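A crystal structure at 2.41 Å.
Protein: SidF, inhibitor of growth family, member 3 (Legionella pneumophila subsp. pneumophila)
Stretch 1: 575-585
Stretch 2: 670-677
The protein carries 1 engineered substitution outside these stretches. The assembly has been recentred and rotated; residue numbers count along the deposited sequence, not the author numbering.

Stretch 1, residues 575-585: LKEQISPVIQN
Stretch 2, residues 670-677: SEDGLYTG

A single buried aspartate organizes this contact: both carboxylate oxygens of Asp-672, on a stretch without regular secondary structure, are engaged by one helix. Ser-580 OG donates a hydrogen bond to Asp-672 OD1 at 2.6 Å, while Lys-576 NZ lies 3.9 Å from Asp-672 OD2, a long salt bridge. The partners are four residues apart, about one helical turn, so a single carboxylate can meet both.

Residues 575-583 are helical, continuing a helix that begins earlier. Ile-579 N bonds Leu-575 O at 3.0 Å, Ser-580 N bonds Lys-576 O at 2.9 Å and Ile-583 N bonds Ile-579 O at 2.9 Å. Pro-581, whose nitrogen carries no hydrogen to donate, kinks the helix; its CB points away from the other stretch. The closest CA pair sets the register, with Ser-580 CA 5.8 Å from Asp-672 CA. Ser-580 (chi1 t) is short enough to suit this close approach, whereas Lys-576 must reach: its CB points sideways, and chi1 to chi3 are t before chi4 turns to p.

Beside the polar cluster lies an apolar one. Leu-674, extended at phi/psi -104/140 with rotamer m,t, points its CB toward the helix. Its CD1 is 3.8 Å from Ile-579 CG2, and its CD2 is 4.0 Å from Ile-583 CD1. Ile-583 (m,t) also points toward the loop, its CG2 packing 3.2 Å from Asp-672 O. The aliphatic part of Lys-576 joins in, with CG 3.9 Å from Leu-674 CD1.

Between Asp-672 (-95/-32) and Leu-674, Gly-673 adopts 71/12, a positive phi that favours glycine. At the exposed margin, Gln-584 (m,t) places NE2 3.3 Å from Glu-671 CB, while Thr-676 CG2 sits 4.0 Å from Lys-576 NZ. Gly-677 (80/-8) then occupies the N-cap position of the following helix.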

# COMPACT_ATOMS: atom_id res chain seq x y z
N LEU A 575 10.47 9.03 -30.26
CA LEU A 575 10.04 7.65 -30.04
C LEU A 575 8.52 7.58 -30.03
O LEU A 575 7.94 6.72 -30.70
CB LEU A 575 10.60 7.04 -28.76
CG LEU A 575 10.89 5.52 -28.78
CD1 LEU A 575 10.72 4.94 -27.38
CD2 LEU A 575 10.02 4.73 -29.74
N LYS A 576 7.89 8.50 -29.32
CA LYS A 576 6.43 8.54 -29.25
C LYS A 576 5.87 8.74 -30.66
O LYS A 576 5.00 7.99 -31.11
CB LYS A 576 5.95 9.66 -28.30
CG LYS A 576 4.47 9.64 -27.92
CD LYS A 576 3.93 11.03 -27.55
CE LYS A 576 2.47 10.95 -27.09
NZ LYS A 576 2.31 10.41 -25.71
N GLU A 577 6.39 9.75 -31.35
CA GLU A 577 6.03 10.03 -32.74
C GLU A 577 5.93 8.79 -33.65
O GLU A 577 5.00 8.69 -34.46
CB GLU A 577 6.96 11.10 -33.33
CG GLU A 577 6.29 12.47 -33.52
CD GLU A 577 7.09 13.63 -32.94
OE1 GLU A 577 6.65 14.21 -31.93
OE2 GLU A 577 8.15 13.99 -33.48
N GLN A 578 6.87 7.85 -33.53
CA GLN A 578 6.84 6.68 -34.41
C GLN A 578 6.00 5.53 -33.87
O GLN A 578 5.44 4.73 -34.62
CB GLN A 578 8.26 6.23 -34.83
CG GLN A 578 8.96 5.17 -33.97
CD GLN A 578 10.21 4.59 -34.64
OE1 GLN A 578 11.11 4.08 -33.97
NE2 GLN A 578 10.28 4.68 -35.97
N ILE A 579 5.87 5.49 -32.56
CA ILE A 579 5.28 4.37 -31.83
C ILE A 579 3.76 4.48 -31.82
O ILE A 579 3.03 3.53 -32.08
CB ILE A 579 5.98 4.34 -30.42
CG1 ILE A 579 7.15 3.35 -30.46
CG2 ILE A 579 5.07 4.16 -29.21
CD1 ILE A 579 6.96 2.20 -31.42
N SER A 580 3.29 5.68 -31.54
CA SER A 580 1.88 5.89 -31.29
C SER A 580 1.05 5.36 -32.45
O SER A 580 0.22 4.46 -32.24
CB SER A 580 1.57 7.37 -31.03
OG SER A 580 0.17 7.55 -30.97
N PRO A 581 1.30 5.88 -33.68
CA PRO A 581 0.45 5.59 -34.84
C PRO A 581 0.44 4.10 -35.15
O PRO A 581 -0.57 3.61 -35.69
CB PRO A 581 1.13 6.38 -35.98
CG PRO A 581 2.57 6.42 -35.60
CD PRO A 581 2.54 6.58 -34.09
N VAL A 582 1.53 3.39 -34.81
CA VAL A 582 1.57 1.93 -34.92
C VAL A 582 0.70 1.33 -33.85
O VAL A 582 0.00 0.34 -34.08
CB VAL A 582 3.00 1.34 -34.82
CG1 VAL A 582 2.95 -0.19 -34.78
CG2 VAL A 582 3.87 1.79 -35.99
N ILE A 583 0.70 1.92 -32.67
CA ILE A 583 -0.07 1.32 -31.58
C ILE A 583 -1.57 1.38 -31.93
O ILE A 583 -2.31 0.39 -31.77
CB ILE A 583 0.29 1.99 -30.23
CG1 ILE A 583 1.69 1.52 -29.79
CG2 ILE A 583 -0.78 1.72 -29.17
CD1 ILE A 583 2.27 2.27 -28.61
N GLN A 584 -1.99 2.53 -32.44
CA GLN A 584 -3.37 2.75 -32.82
C GLN A 584 -3.78 2.01 -34.11
O GLN A 584 -4.95 2.04 -34.50
CB GLN A 584 -3.61 4.24 -32.94
CG GLN A 584 -3.04 5.03 -31.77
CD GLN A 584 -3.60 6.43 -31.68
OE1 GLN A 584 -2.84 7.40 -31.60
NE2 GLN A 584 -4.92 6.55 -31.69
N ASN A 585 -2.82 1.36 -34.77
CA ASN A 585 -3.10 0.58 -36.00
C ASN A 585 -4.06 -0.57 -35.69
O ASN A 585 -3.73 -1.49 -34.92
CB ASN A 585 -1.79 0.04 -36.62
CG ASN A 585 -1.99 -0.60 -37.99
OD1 ASN A 585 -2.02 0.08 -39.02
ND2 ASN A 585 -2.07 -1.93 -38.01
N SER A 670 -5.96 5.94 -22.49
CA SER A 670 -5.46 6.72 -23.61
C SER A 670 -5.62 5.99 -24.94
O SER A 670 -5.70 4.76 -24.96
CB SER A 670 -3.96 6.97 -23.45
OG SER A 670 -3.74 7.80 -22.34
N GLU A 671 -5.60 6.75 -26.04
CA GLU A 671 -5.50 6.20 -27.42
C GLU A 671 -4.30 5.28 -27.55
O GLU A 671 -4.34 4.28 -28.24
CB GLU A 671 -5.38 7.32 -28.47
CG GLU A 671 -6.56 8.30 -28.54
CD GLU A 671 -7.94 7.63 -28.41
OE1 GLU A 671 -8.75 7.71 -29.37
OE2 GLU A 671 -8.23 7.02 -27.35
N ASP A 672 -3.25 5.66 -26.84
CA ASP A 672 -1.91 5.10 -26.96
C ASP A 672 -1.59 4.00 -25.97
O ASP A 672 -0.78 3.14 -26.27
CB ASP A 672 -0.93 6.22 -26.62
CG ASP A 672 -0.38 6.86 -27.82
OD1 ASP A 672 -0.46 6.16 -28.83
OD2 ASP A 672 0.11 8.01 -27.78
N GLY A 673 -2.18 4.08 -24.77
CA GLY A 673 -1.60 3.42 -23.60
C GLY A 673 -0.32 4.11 -23.12
O GLY A 673 0.41 3.57 -22.31
N LEU A 674 -0.03 5.31 -23.62
CA LEU A 674 1.27 5.94 -23.34
C LEU A 674 1.26 7.08 -22.31
O LEU A 674 0.38 7.95 -22.29
CB LEU A 674 1.88 6.45 -24.64
CG LEU A 674 2.24 5.43 -25.74
CD1 LEU A 674 2.92 6.24 -26.86
CD2 LEU A 674 3.14 4.30 -25.27
N TYR A 675 2.28 7.10 -21.47
CA TYR A 675 2.28 8.03 -20.35
C TYR A 675 2.61 9.48 -20.74
O TYR A 675 3.71 9.73 -21.20
CB TYR A 675 3.22 7.51 -19.27
CG TYR A 675 3.50 8.50 -18.19
CD1 TYR A 675 2.58 8.69 -17.13
CD2 TYR A 675 4.67 9.26 -18.20
CE1 TYR A 675 2.83 9.59 -16.14
CE2 TYR A 675 4.92 10.19 -17.19
CZ TYR A 675 4.00 10.33 -16.17
OH TYR A 675 4.21 11.23 -15.17
N THR A 676 1.67 10.42 -20.52
CA THR A 676 1.85 11.88 -20.80
C THR A 676 2.23 12.74 -19.57
O THR A 676 2.67 13.88 -19.72
CB THR A 676 0.57 12.52 -21.36
OG1 THR A 676 -0.51 12.50 -20.37
CG2 THR A 676 0.15 11.83 -22.62
N GLY A 677 2.04 12.21 -18.37
CA GLY A 677 2.20 13.06 -17.18
C GLY A 677 1.00 13.95 -16.85
O GLY A 677 0.95 14.59 -15.79